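Local coordinates for prephenate dehydratase (Arthrobacter aurescens, PDB 3MWB), which probably catalyses the conversion of prephenate to phenylpyruvate, with loss of water and carbon dioxide, in phenylalanine biosynthesis, and binds L-phenylalanine, at residues A[80-85]-A[278-283]; A[54-59]-A[184-189]; A[204-209]-A[269-274]. All blocks are in the same frame, centred on the assembly; numbering follows the deposited sequence. Where two conformers were deposited one is given.

Contact 1 of 3, residues A[80-85]-A[278-283]; sequences LRIIRE and GSYARA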
ATOM      1  N   LEU A  80     -10.333 -20.626 -21.888  1.00 24.28           N
ATOM      2  CA  LEU A  80     -11.077 -19.878 -22.899  1.00 23.27           C
ATOM      3  C   LEU A  80     -10.475 -18.489 -23.058  1.00 22.76           C
ATOM      4  O   LEU A  80      -9.771 -18.007 -22.157  1.00 22.73           O
ATOM      5  CB  LEU A  80     -12.523 -19.731 -22.458  1.00 22.61           C
ATOM      6  CG  LEU A  80     -13.445 -20.939 -22.441  1.00 25.35           C
ATOM      7  CD1 LEU A  80     -14.742 -20.522 -21.769  1.00 26.25           C
ATOM      8  CD2 LEU A  80     -13.715 -21.466 -23.836  1.00 26.83           C
ATOM      9  N   ARG A  81     -10.776 -17.834 -24.180  1.00 21.63           N
ATOM     10  CA  ARG A  81     -10.360 -16.447 -24.404  1.00 21.90           C
ATOM     11  C   ARG A  81     -11.485 -15.589 -24.965  1.00 20.86           C
ATOM     12  O   ARG A  81     -12.134 -15.954 -25.920  1.00 20.99           O
ATOM     13  CB  ARG A  81      -9.184 -16.366 -25.377  1.00 22.94           C
ATOM     14  CG  ARG A  81      -7.964 -17.189 -24.963  1.00 27.61           C
ATOM     15  CD  ARG A  81      -7.223 -16.585 -23.751  1.00 27.04           C
ATOM     16  NE  ARG A  81      -6.087 -17.427 -23.389  1.00 30.45           N
ATOM     17  CZ  ARG A  81      -4.922 -17.423 -24.033  1.00 32.41           C
ATOM     18  NH1 ARG A  81      -4.732 -16.602 -25.061  1.00 32.70           N
ATOM     19  NH2 ARG A  81      -3.944 -18.236 -23.640  1.00 35.14           N
ATOM     20  N   ILE A  82     -11.667 -14.417 -24.374  1.00 20.17           N
ATOM     21  CA  ILE A  82     -12.483 -13.388 -24.983  1.00 19.40           C
ATOM     22  C   ILE A  82     -11.742 -12.821 -26.194  1.00 20.67           C
ATOM     23  O   ILE A  82     -10.628 -12.318 -26.066  1.00 21.88           O
ATOM     24  CB  ILE A  82     -12.774 -12.258 -23.975  1.00 18.75           C
ATOM     25  CG1 ILE A  82     -13.571 -12.823 -22.790  1.00 16.51           C
ATOM     26  CG2 ILE A  82     -13.530 -11.104 -24.669  1.00 17.54           C
ATOM     27  CD1 ILE A  82     -13.602 -11.898 -21.519  1.00 15.01           C
ATOM     28  N   ILE A  83     -12.365 -12.894 -27.365  1.00 21.85           N
ATOM     29  CA  ILE A  83     -11.771 -12.344 -28.590  1.00 23.28           C
ATOM     30  C   ILE A  83     -12.440 -11.036 -29.053  1.00 23.34           C
ATOM     31  O   ILE A  83     -11.903 -10.320 -29.891  1.00 24.09           O
ATOM     32  CB  ILE A  83     -11.804 -13.384 -29.718  1.00 25.33           C
ATOM     33  CG1 ILE A  83     -13.252 -13.699 -30.133  1.00 27.00           C
ATOM     34  CG2 ILE A  83     -11.097 -14.666 -29.268  1.00 26.30           C
ATOM     35  CD1 ILE A  83     -13.353 -14.739 -31.327  1.00 27.74           C
ATOM     36  N   ARG A  84     -13.619 -10.744 -28.500  1.00 22.63           N
ATOM     37  CA  ARG A  84     -14.404  -9.572 -28.868  1.00 23.07           C
ATOM     38  C   ARG A  84     -15.369  -9.236 -27.761  1.00 22.45           C
ATOM     39  O   ARG A  84     -15.880 -10.130 -27.074  1.00 21.63           O
ATOM     40  CB  ARG A  84     -15.204  -9.814 -30.131  1.00 25.77           C
ATOM     41  CG  ARG A  84     -16.042  -8.606 -30.570  1.00 28.18           C
ATOM     42  CD  ARG A  84     -16.880  -8.935 -31.802  1.00 34.07           C
ATOM     43  NE  ARG A  84     -16.033  -9.094 -32.968  1.00 37.24           N
ATOM     44  CZ  ARG A  84     -15.730  -8.111 -33.810  1.00 38.32           C
ATOM     45  NH1 ARG A  84     -16.207  -6.885 -33.610  1.00 37.88           N
ATOM     46  NH2 ARG A  84     -14.942  -8.357 -34.842  1.00 38.57           N
ATOM     47  N   GLU A  85     -15.627  -7.946 -27.595  1.00 22.02           N
ATOM     48  CA  GLU A  85     -16.685  -7.518 -26.709  1.00 22.40           C
ATOM     49  C   GLU A  85     -17.654  -6.672 -27.539  1.00 24.53           C
ATOM     50  O   GLU A  85     -17.261  -6.097 -28.543  1.00 25.05           O
ATOM     51  CB  GLU A  85     -16.107  -6.772 -25.494  1.00 21.58           C
ATOM     52  CG  GLU A  85     -15.503  -5.412 -25.779  1.00 22.99           C
ATOM     53  CD  GLU A  85     -15.388  -4.537 -24.519  1.00 23.69           C
ATOM     54  OE1 GLU A  85     -15.634  -5.034 -23.397  1.00 22.16           O
ATOM     55  OE2 GLU A  85     -15.032  -3.355 -24.653  1.00 22.97           O
ATOM     56  N   GLY A 278      -7.761 -13.297 -22.057  1.00 20.23           N
ATOM     57  CA  GLY A 278      -7.615 -12.647 -23.343  1.00 20.20           C
ATOM     58  C   GLY A 278      -7.410 -11.158 -23.262  1.00 19.09           C
ATOM     59  O   GLY A 278      -7.752 -10.494 -22.253  1.00 18.66           O
ATOM     60  N   SER A 279      -6.801 -10.650 -24.327  1.00 19.69           N
ATOM     61  CA  SER A 279      -6.707  -9.220 -24.606  1.00 19.15           C
ATOM     62  C   SER A 279      -7.498  -9.048 -25.882  1.00 19.96           C
ATOM     63  O   SER A 279      -7.469  -9.922 -26.759  1.00 19.97           O
ATOM     64  CB  SER A 279      -5.248  -8.780 -24.815  1.00 19.19           C
ATOM     65  OG  SER A 279      -4.506  -8.913 -23.614  1.00 19.34           O
ATOM     66  N   TYR A 280      -8.225  -7.944 -25.974  1.00 18.96           N
ATOM     67  CA  TYR A 280      -9.162  -7.743 -27.078  1.00 19.99           C
ATOM     68  C   TYR A 280      -9.527  -6.267 -27.155  1.00 19.85           C
ATOM     69  O   TYR A 280      -9.431  -5.536 -26.143  1.00 19.41           O
ATOM     70  CB  TYR A 280     -10.437  -8.623 -26.915  1.00 19.20           C
ATOM     71  CG  TYR A 280     -11.078  -8.466 -25.569  1.00 20.48           C
ATOM     72  CD1 TYR A 280     -10.625  -9.221 -24.474  1.00 17.96           C
ATOM     73  CD2 TYR A 280     -12.088  -7.526 -25.349  1.00 20.04           C
ATOM     74  CE1 TYR A 280     -11.157  -9.046 -23.206  1.00 19.34           C
ATOM     75  CE2 TYR A 280     -12.644  -7.356 -24.031  1.00 19.92           C
ATOM     76  CZ  TYR A 280     -12.163  -8.133 -22.988  1.00 20.35           C
ATOM     77  OH  TYR A 280     -12.675  -8.035 -21.704  1.00 22.25           O
ATOM     78  N   ALA A 281      -9.949  -5.837 -28.340  1.00 20.33           N
ATOM     79  CA  ALA A 281     -10.300  -4.440 -28.593  1.00 21.36           C
ATOM     80  C   ALA A 281     -11.485  -4.011 -27.739  1.00 21.52           C
ATOM     81  O   ALA A 281     -12.453  -4.765 -27.587  1.00 21.02           O
ATOM     82  CB  ALA A 281     -10.618  -4.233 -30.093  1.00 21.71           C
ATOM     83  N   ARG A 282     -11.397  -2.805 -27.173  1.00 22.21           N
ATOM     84  CA  ARG A 282     -12.533  -2.169 -26.491  1.00 22.87           C
ATOM     85  C   ARG A 282     -13.617  -1.819 -27.502  1.00 24.40           C
ATOM     86  O   ARG A 282     -13.325  -1.211 -28.543  1.00 24.75           O
ATOM     87  CB  ARG A 282     -12.117  -0.891 -25.736  1.00 23.27           C
ATOM     88  CG  ARG A 282     -11.066  -1.125 -24.610  1.00 23.79           C
ATOM     89  CD  ARG A 282     -10.738   0.141 -23.777  1.00 27.40           C
ATOM     90  NE  ARG A 282     -11.899   0.969 -23.450  1.00 27.81           N
ATOM     91  CZ  ARG A 282     -12.393   1.178 -22.225  1.00 31.23           C
ATOM     92  NH1 ARG A 282     -11.837   0.628 -21.152  1.00 29.76           N
ATOM     93  NH2 ARG A 282     -13.465   1.956 -22.076  1.00 33.70           N
ATOM     94  N   ALA A 283     -14.857  -2.223 -27.200  1.00 25.39           N
ATOM     95  CA  ALA A 283     -16.026  -1.845 -27.991  1.00 27.25           C
ATOM     96  C   ALA A 283     -16.099  -0.330 -28.210  1.00 27.97           C
ATOM     97  O   ALA A 283     -16.487   0.130 -29.282  1.00 29.82           O
ATOM     98  CB  ALA A 283     -17.304  -2.334 -27.304  1.00 27.75           C
TER
HETATM   99  O   HOH W   1      -8.070 -12.533 -26.954  1.00 28.00           O
HETATM  100  O   HOH W   2     -13.855  -6.202 -29.233  1.00 19.40           O
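Ile82 faces Tyr280 across two strands, 81-85 and 278-281, that run almost exactly parallel (3°), with axes 5.8 Å apart at closest approach. Within these residues the backbones are joined through water. One molecule donates to both Ile82 O and Ser279 O, at 2.7 Å from each; a second donates to Ala281 O and accepts from Glu85 N at 3.0 Å. Glycine suits position 278, beside Arg81, because its extended backbone has a positive phi, and a CB would run into Ile82 O.

Tyr280 holds its CG between the backbone N and the carbonyl carbon (chi1 52°), and one ring face meets Ile82. There Ile82 CG2 sits 3.4 Å above the plane, over the ring centre, in a CH-pi contact that sets the gamma methyl of a beta-branched residue against a flat face. The carboxylate carbon of Glu85 lies at the ring edge, and the phenol OH bonds to Thr203 OG1. An alanine in place of the tyrosine would probably leave a gap over Ile82 CG2 and beside Glu85, and Thr203 without this hydroxyl partner.

Glu85 reaches past the ring with an extended chain, and its OE2 takes the N-H of Ala283 through the anti lone pair (2.8 Å, 160°). OE1 forms salt bridges to Lys201 and Arg183. The buried carboxylate is thus held at both oxygens, and two nearby cations would probably keep it ionised. The contact therefore joins the dehydratase strand 81-89 to the edge strand 275-281 of the ACT sheet by combining an apolar centre, bridging water and a compensated buried charge.

Contact 2 of 3, residues A[54-59]-A[184-189]; sequences AAMVPI and FILVSR
Ala55 and Val187 exchange two backbone hydrogen bonds, and Val57 and Ile185 exchange two more, so the antiparallel strands 54-59 and 184-188 are stitched at every second residue. Ala55 N gives to Val187 O at 3.0 Å and Val187 N returns to Ala55 O at 2.9 Å, both donors tilted by about 20° from the carbonyl plane. The Val57 pair is straighter: Val57 N points at Ile185 O with an angle of 173° at the hydrogen, and Ile185 N reaches Val57 O at 2.8 Å. All four carbonyls that accept these bonds also receive a CA-H contact, the shortest from Ala54 CA to Val187 O at 3.2 Å. The alternate residues turn their backbone groups outward: Ala54 and Met56 bond to Thr10, Leu186 to Ile83 and Phe184 to Ala86. Pro58 has no N-H to place, and its O accepts from Thr70 OG1. Ser188 OG, lying against Ala54 CB, is hydrogen-bonded to Asp53 O.

On one face Met56, a selenomethionine, bends twice so that its CE meets Leu186 CD1 at 3.6 Å while SE lies against Phe184 CB; this flexible, unbranched chain can fold round to fit between them. Small Ala54 leaves room for Leu186 CD1. On the other face beta-branched Val57, Ile185 and Val187 suit extended strand: Ile185 keeps CG1 in the crowded position between N and carbonyl carbon (chi1 51°), against Val57 CG2 at 3.8 Å. Beyond the last bridge, Ile59 CD1 meets Ile185 CD1.

The pair forms two neighbouring inner strands of a mixed sheet, flanked by strands 8-12 and 81-89. Helix 18-23 covers Met56 and Phe184, while helix 40-48 packs on Ala55, Val57 and Val187, consistent with the layered alpha/beta core of a periplasmic-binding-protein-like domain.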
ATOM      1  N   ALA A  54     -16.909 -20.000 -31.469  1.00 22.83           N
ATOM      2  CA  ALA A  54     -16.994 -18.989 -30.429  1.00 21.04           C
ATOM      3  C   ALA A  54     -18.403 -18.971 -29.870  1.00 21.00           C
ATOM      4  O   ALA A  54     -19.348 -19.396 -30.541  1.00 21.98           O
ATOM      5  CB  ALA A  54     -16.617 -17.631 -30.992  1.00 23.57           C
ATOM      6  N   ALA A  55     -18.545 -18.469 -28.646  1.00 19.11           N
ATOM      7  CA  ALA A  55     -19.840 -18.402 -27.995  1.00 18.52           C
ATOM      8  C   ALA A  55     -20.104 -16.959 -27.576  1.00 19.07           C
ATOM      9  O   ALA A  55     -19.232 -16.331 -26.996  1.00 18.62           O
ATOM     10  CB  ALA A  55     -19.853 -19.303 -26.774  1.00 16.58           C
HETATM   11  N   MSE A  56     -21.295 -16.449 -27.883  1.00 20.39           N
HETATM   12  CA  MSE A  56     -21.679 -15.091 -27.539  1.00 21.78           C
HETATM   13  C   MSE A  56     -22.546 -15.096 -26.279  1.00 21.08           C
HETATM   14  O   MSE A  56     -23.678 -15.595 -26.292  1.00 20.56           O
HETATM   15  CB  MSE A  56     -22.432 -14.425 -28.692  1.00 25.02           C
HETATM   16  CG  MSE A  56     -22.740 -12.937 -28.454  1.00 30.15           C
HETATM   17 SE   MSE A  56     -21.111 -11.801 -28.419  1.00 38.23          SE
HETATM   18  CE  MSE A  56     -20.668 -11.625 -30.308  1.00 40.65           C
ATOM     19  N   VAL A  57     -22.005 -14.532 -25.202  1.00 21.17           N
ATOM     20  CA  VAL A  57     -22.673 -14.581 -23.910  1.00 21.71           C
ATOM     21  C   VAL A  57     -22.674 -13.214 -23.246  1.00 24.76           C
ATOM     22  O   VAL A  57     -21.734 -12.438 -23.441  1.00 25.99           O
ATOM     23  CB  VAL A  57     -22.043 -15.663 -22.986  1.00 19.97           C
ATOM     24  CG1 VAL A  57     -22.233 -17.069 -23.589  1.00 20.61           C
ATOM     25  CG2 VAL A  57     -20.546 -15.387 -22.723  1.00 19.73           C
ATOM     26  N   PRO A  58     -23.723 -12.909 -22.452  1.00 21.80           N
ATOM     27  CA  PRO A  58     -23.780 -11.595 -21.815  1.00 22.37           C
ATOM     28  C   PRO A  58     -22.867 -11.543 -20.597  1.00 23.00           C
ATOM     29  O   PRO A  58     -22.642 -12.569 -19.941  1.00 22.42           O
ATOM     30  CB  PRO A  58     -25.238 -11.489 -21.373  1.00 22.60           C
ATOM     31  CG  PRO A  58     -25.650 -12.903 -21.071  1.00 21.91           C
ATOM     32  CD  PRO A  58     -24.814 -13.799 -21.984  1.00 21.68           C
ATOM     33  N   ILE A  59     -22.358 -10.354 -20.286  1.00 24.15           N
ATOM     34  CA  ILE A  59     -21.500 -10.192 -19.112  1.00 24.18           C
ATOM     35  C   ILE A  59     -21.882  -9.011 -18.232  1.00 25.84           C
ATOM     36  O   ILE A  59     -21.410  -8.922 -17.103  1.00 26.61           O
ATOM     37  CB  ILE A  59     -19.981 -10.135 -19.474  1.00 24.87           C
ATOM     38  CG1 ILE A  59     -19.146 -10.358 -18.190  1.00 26.44           C
ATOM     39  CG2 ILE A  59     -19.654  -8.825 -20.225  1.00 24.22           C
ATOM     40  CD1 ILE A  59     -17.659 -10.646 -18.347  1.00 27.75           C
ATOM     41  N   PHE A 184     -21.689  -7.801 -23.962  1.00 22.52           N
ATOM     42  CA  PHE A 184     -21.514  -9.201 -24.309  1.00 21.96           C
ATOM     43  C   PHE A 184     -20.031  -9.497 -24.540  1.00 21.70           C
ATOM     44  O   PHE A 184     -19.254  -8.590 -24.843  1.00 22.42           O
ATOM     45  CB  PHE A 184     -22.277  -9.535 -25.610  1.00 21.57           C
ATOM     46  CG  PHE A 184     -23.774  -9.356 -25.519  1.00 21.76           C
ATOM     47  CD1 PHE A 184     -24.363  -8.106 -25.794  1.00 23.08           C
ATOM     48  CD2 PHE A 184     -24.599 -10.438 -25.213  1.00 20.34           C
ATOM     49  CE1 PHE A 184     -25.751  -7.934 -25.740  1.00 23.39           C
ATOM     50  CE2 PHE A 184     -25.987 -10.292 -25.145  1.00 23.13           C
ATOM     51  CZ  PHE A 184     -26.572  -9.030 -25.419  1.00 24.14           C
ATOM     52  N   ILE A 185     -19.660 -10.771 -24.437  1.00 21.13           N
ATOM     53  CA  ILE A 185     -18.322 -11.214 -24.804  1.00 21.71           C
ATOM     54  C   ILE A 185     -18.409 -12.405 -25.747  1.00 21.71           C
ATOM     55  O   ILE A 185     -19.321 -13.232 -25.661  1.00 22.60           O
ATOM     56  CB  ILE A 185     -17.408 -11.534 -23.562  1.00 21.43           C
ATOM     57  CG1 ILE A 185     -18.117 -12.492 -22.591  1.00 21.29           C
ATOM     58  CG2 ILE A 185     -16.960 -10.242 -22.886  1.00 22.48           C
ATOM     59  CD1 ILE A 185     -17.241 -13.045 -21.475  1.00 21.71           C
ATOM     60  N   LEU A 186     -17.477 -12.464 -26.681  1.00 21.67           N
ATOM     61  CA  LEU A 186     -17.383 -13.584 -27.614  1.00 21.77           C
ATOM     62  C   LEU A 186     -16.167 -14.401 -27.204  1.00 21.32           C
ATOM     63  O   LEU A 186     -15.061 -13.900 -27.174  1.00 22.22           O
ATOM     64  CB  LEU A 186     -17.213 -13.075 -29.052  1.00 21.42           C
ATOM     65  CG  LEU A 186     -17.294 -14.062 -30.223  1.00 22.51           C
ATOM     66  CD1 LEU A 186     -18.700 -14.671 -30.368  1.00 21.57           C
ATOM     67  CD2 LEU A 186     -16.894 -13.341 -31.525  1.00 21.15           C
ATOM     68  N   VAL A 187     -16.388 -15.660 -26.876  1.00 20.92           N
ATOM     69  CA  VAL A 187     -15.371 -16.455 -26.223  1.00 21.76           C
ATOM     70  C   VAL A 187     -14.950 -17.656 -27.072  1.00 21.95           C
ATOM     71  O   VAL A 187     -15.798 -18.395 -27.526  1.00 21.78           O
ATOM     72  CB  VAL A 187     -15.895 -16.927 -24.858  1.00 22.09           C
ATOM     73  CG1 VAL A 187     -14.826 -17.696 -24.135  1.00 23.29           C
ATOM     74  CG2 VAL A 187     -16.344 -15.702 -24.020  1.00 22.43           C
ATOM     75  N   SER A 188     -13.648 -17.855 -27.272  1.00 22.29           N
ATOM     76  CA  SER A 188     -13.157 -19.000 -28.044  0.50 22.18           C
ATOM     77  C   SER A 188     -12.164 -19.819 -27.229  1.00 22.59           C
ATOM     78  O   SER A 188     -11.815 -19.439 -26.104  1.00 22.46           O
ATOM     79  CB  SER A 188     -12.490 -18.522 -29.333  0.50 22.60           C
ATOM     80  OG  SER A 188     -13.380 -17.752 -30.112  0.50 21.68           O
ATOM     81  N   ARG A 189     -11.706 -20.932 -27.797  1.00 26.19           N
ATOM     82  CA  ARG A 189     -10.572 -21.669 -27.251  1.00 26.34           C
ATOM     83  C   ARG A 189      -9.312 -20.791 -27.440  1.00 25.98           C
ATOM     84  O   ARG A 189      -9.302 -19.936 -28.325  1.00 25.00           O
ATOM     85  CB  ARG A 189     -10.385 -23.012 -27.990  1.00 27.54           C
ATOM     86  CG  ARG A 189     -11.544 -24.011 -27.809  1.00 27.58           C
ATOM     87  CD  ARG A 189     -11.289 -25.363 -28.514  1.00 29.90           C
ATOM     88  NE  ARG A 189     -11.129 -25.270 -29.976  1.00 31.78           N
ATOM     89  CZ  ARG A 189     -12.115 -25.069 -30.859  1.00 33.61           C
ATOM     90  NH1 ARG A 189     -13.381 -24.919 -30.474  1.00 34.96           N
ATOM     91  NH2 ARG A 189     -11.826 -25.001 -32.145  1.00 36.04           N
TER

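Contact 3 of 3, residues A[204-209]-A[269-274]; sequences VVVPLP and RISPAT
Ser271 ties the end of helix 258-270 to the segment 204-209 with a single hydrogen bond, its OG donating to Pro207 O at 2.6 Å. With OG anti to the backbone N (chi1 -172°), the hydroxyl is directed at that carbonyl, and CB of this short side chain rests on Val206 CG1. A second set of polar bonds stays within the turn: Ser271 O accepts the N-H of Thr274, closing a type I beta turn, and the threonine hydroxyl adds to this through OG1, 2.8 Å away and in the carbonyl plane. A weaker CA-H contact links Thr274 CA to Val205 O at 3.5 Å.

The van der Waals contacts are made by rigid rings and a branched chain. Pro207 lays CG against Ala273 CB at 4.1 Å, and Pro209 brings CG to 3.2 Å from Ile270 O. Val206 and Thr274 lie side by side, with Val206 CG1 3.6 Å from Thr274 OG1.

In the ACT domain, strand 200-207 runs between 245-252 and 275-281, and the turn leads from helix 258-270 straight into the latter. Leu208, turned away from the turn, touches bound phenylalanine; Ile270 meets helix 215-224, and Trp305 of the second subunit packs on Thr274.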
ATOM      1  N   VAL A 204      -8.706 -11.155 -16.660  1.00 20.24           N
ATOM      2  CA  VAL A 204      -8.124 -12.244 -15.886  1.00 20.47           C
ATOM      3  C   VAL A 204      -9.057 -12.712 -14.770  1.00 21.13           C
ATOM      4  O   VAL A 204      -9.925 -11.968 -14.307  1.00 20.69           O
ATOM      5  CB  VAL A 204      -6.775 -11.861 -15.231  1.00 20.90           C
ATOM      6  CG1 VAL A 204      -5.708 -11.694 -16.263  1.00 21.60           C
ATOM      7  CG2 VAL A 204      -6.912 -10.597 -14.329  1.00 20.24           C
ATOM      8  N   VAL A 205      -8.861 -13.953 -14.334  1.00 21.29           N
ATOM      9  CA  VAL A 205      -9.559 -14.442 -13.159  1.00 21.68           C
ATOM     10  C   VAL A 205      -8.499 -14.856 -12.169  1.00 21.78           C
ATOM     11  O   VAL A 205      -7.655 -15.701 -12.490  1.00 22.80           O
ATOM     12  CB  VAL A 205     -10.502 -15.639 -13.487  1.00 22.74           C
ATOM     13  CG1 VAL A 205     -11.000 -16.315 -12.161  1.00 23.15           C
ATOM     14  CG2 VAL A 205     -11.670 -15.174 -14.355  1.00 22.21           C
ATOM     15  N   VAL A 206      -8.514 -14.240 -10.988  1.00 21.92           N
ATOM     16  CA  VAL A 206      -7.465 -14.468  -9.982  1.00 21.81           C
ATOM     17  C   VAL A 206      -8.053 -15.137  -8.741  1.00 23.55           C
ATOM     18  O   VAL A 206      -8.852 -14.528  -8.013  1.00 22.49           O
ATOM     19  CB  VAL A 206      -6.713 -13.151  -9.592  1.00 22.28           C
ATOM     20  CG1 VAL A 206      -5.494 -13.437  -8.696  1.00 19.97           C
ATOM     21  CG2 VAL A 206      -6.320 -12.350 -10.869  1.00 20.14           C
ATOM     22  N   PRO A 207      -7.657 -16.401  -8.503  1.00 24.75           N
ATOM     23  CA  PRO A 207      -8.029 -17.120  -7.295  1.00 25.83           C
ATOM     24  C   PRO A 207      -7.320 -16.504  -6.094  1.00 26.50           C
ATOM     25  O   PRO A 207      -6.132 -16.181  -6.164  1.00 27.18           O
ATOM     26  CB  PRO A 207      -7.504 -18.545  -7.547  1.00 26.84           C
ATOM     27  CG  PRO A 207      -7.336 -18.642  -9.035  1.00 27.18           C
ATOM     28  CD  PRO A 207      -6.926 -17.255  -9.456  1.00 25.32           C
ATOM     29  N   LEU A 208      -8.051 -16.325  -5.007  1.00 26.57           N
ATOM     30  CA  LEU A 208      -7.461 -15.888  -3.760  1.00 27.38           C
ATOM     31  C   LEU A 208      -6.778 -17.064  -3.054  1.00 29.29           C
ATOM     32  O   LEU A 208      -7.431 -18.062  -2.736  1.00 29.70           O
ATOM     33  CB  LEU A 208      -8.546 -15.270  -2.873  1.00 26.93           C
ATOM     34  CG  LEU A 208      -8.132 -14.602  -1.572  1.00 28.62           C
ATOM     35  CD1 LEU A 208      -7.273 -13.363  -1.820  1.00 30.60           C
ATOM     36  CD2 LEU A 208      -9.364 -14.245  -0.801  1.00 28.00           C
ATOM     37  N   PRO A 209      -5.460 -16.953  -2.780  1.00 30.35           N
ATOM     38  CA  PRO A 209      -4.768 -18.049  -2.098  1.00 32.40           C
ATOM     39  C   PRO A 209      -5.054 -18.104  -0.604  1.00 33.74           C
ATOM     40  O   PRO A 209      -5.130 -19.192  -0.038  1.00 34.96           O
ATOM     41  CB  PRO A 209      -3.285 -17.731  -2.325  1.00 33.44           C
ATOM     42  CG  PRO A 209      -3.258 -16.665  -3.393  1.00 31.33           C
ATOM     43  CD  PRO A 209      -4.527 -15.900  -3.214  1.00 30.21           C
ATOM     44  N   ARG A 269       2.763 -14.818  -9.659  1.00 22.47           N
ATOM     45  CA  ARG A 269       3.581 -15.055  -8.468  0.50 23.36           C
ATOM     46  C   ARG A 269       2.714 -15.181  -7.205  1.00 24.36           C
ATOM     47  O   ARG A 269       2.913 -16.104  -6.416  1.00 25.99           O
ATOM     48  CB  ARG A 269       4.703 -14.006  -8.330  0.50 23.10           C
ATOM     49  CG  ARG A 269       5.789 -14.148  -9.413  0.50 21.34           C
ATOM     50  CD  ARG A 269       7.005 -13.232  -9.223  0.50 19.33           C
ATOM     51  NE  ARG A 269       6.692 -11.806  -9.053  0.50 18.94           N
ATOM     52  CZ  ARG A 269       6.663 -10.909 -10.034  0.50 18.76           C
ATOM     53  NH1 ARG A 269       6.890 -11.277 -11.296  0.50 16.80           N
ATOM     54  NH2 ARG A 269       6.405  -9.637  -9.756  0.50 16.69           N
ATOM     55  N   ILE A 270       1.743 -14.291  -7.037  1.00 23.86           N
ATOM     56  CA  ILE A 270       0.829 -14.317  -5.864  1.00 25.87           C
ATOM     57  C   ILE A 270      -0.128 -15.511  -5.924  1.00 26.36           C
ATOM     58  O   ILE A 270      -0.436 -16.153  -4.893  1.00 27.77           O
ATOM     59  CB  ILE A 270      -0.047 -13.044  -5.795  1.00 25.60           C
ATOM     60  CG1 ILE A 270       0.797 -11.796  -5.528  1.00 26.64           C
ATOM     61  CG2 ILE A 270      -1.152 -13.167  -4.708  1.00 27.33           C
ATOM     62  CD1 ILE A 270       0.033 -10.498  -5.880  1.00 24.74           C
ATOM     63  N   SER A 271      -0.583 -15.789  -7.143  1.00 24.96           N
ATOM     64  CA  SER A 271      -1.619 -16.772  -7.389  1.00 25.65           C
ATOM     65  C   SER A 271      -1.319 -17.525  -8.705  1.00 24.53           C
ATOM     66  O   SER A 271      -1.803 -17.132  -9.776  1.00 23.64           O
ATOM     67  CB  SER A 271      -2.980 -16.061  -7.460  1.00 25.45           C
ATOM     68  OG  SER A 271      -4.051 -16.990  -7.519  1.00 28.01           O
ATOM     69  N   PRO A 272      -0.528 -18.610  -8.626  1.00 25.07           N
ATOM     70  CA  PRO A 272      -0.126 -19.371  -9.826  1.00 25.09           C
ATOM     71  C   PRO A 272      -1.279 -19.989 -10.637  1.00 25.84           C
ATOM     72  O   PRO A 272      -1.089 -20.331 -11.816  1.00 25.99           O
ATOM     73  CB  PRO A 272       0.777 -20.483  -9.258  1.00 26.81           C
ATOM     74  CG  PRO A 272       1.246 -19.977  -7.950  1.00 27.94           C
ATOM     75  CD  PRO A 272       0.162 -19.086  -7.410  1.00 26.31           C
ATOM     76  N   ALA A 273      -2.455 -20.153 -10.028  1.00 26.47           N
ATOM     77  CA  ALA A 273      -3.605 -20.638 -10.781  1.00 26.94           C
ATOM     78  C   ALA A 273      -4.402 -19.535 -11.488  1.00 25.54           C
ATOM     79  O   ALA A 273      -5.516 -19.783 -11.936  1.00 26.19           O
ATOM     80  CB  ALA A 273      -4.531 -21.512  -9.896  1.00 29.95           C
ATOM     81  N   THR A 274      -3.846 -18.327 -11.592  1.00 23.76           N
ATOM     82  CA  THR A 274      -4.484 -17.232 -12.356  1.00 22.88           C
ATOM     83  C   THR A 274      -4.821 -17.677 -13.788  1.00 24.01           C
ATOM     84  O   THR A 274      -4.013 -18.346 -14.447  1.00 24.25           O
ATOM     85  CB  THR A 274      -3.606 -15.948 -12.352  1.00 21.57           C
ATOM     86  OG1 THR A 274      -3.585 -15.407 -11.027  1.00 22.07           O
ATOM     87  CG2 THR A 274      -4.144 -14.881 -13.289  1.00 20.19           C
TER

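How the contacts relate
From the N terminus, contact 2 opens at 54-59 and closes at 184-189, bringing two inner strands of the dehydratase sheet together across some 125 residues. Contact 1 opens inside that loop, at 80-85, but closes only at 278-283, so the two cross. They also touch, because strand 81-89 borders strand 181-188 in the same sheet. After contact 2 has closed, the chain passes into the ACT domain, where contact 3 joins 204-209 to 269-274, in series with contact 2 and nested within contact 1. Strand 275-281 then carries the chain from contact 3 back to the dehydratase sheet, so contact 1 links both domains.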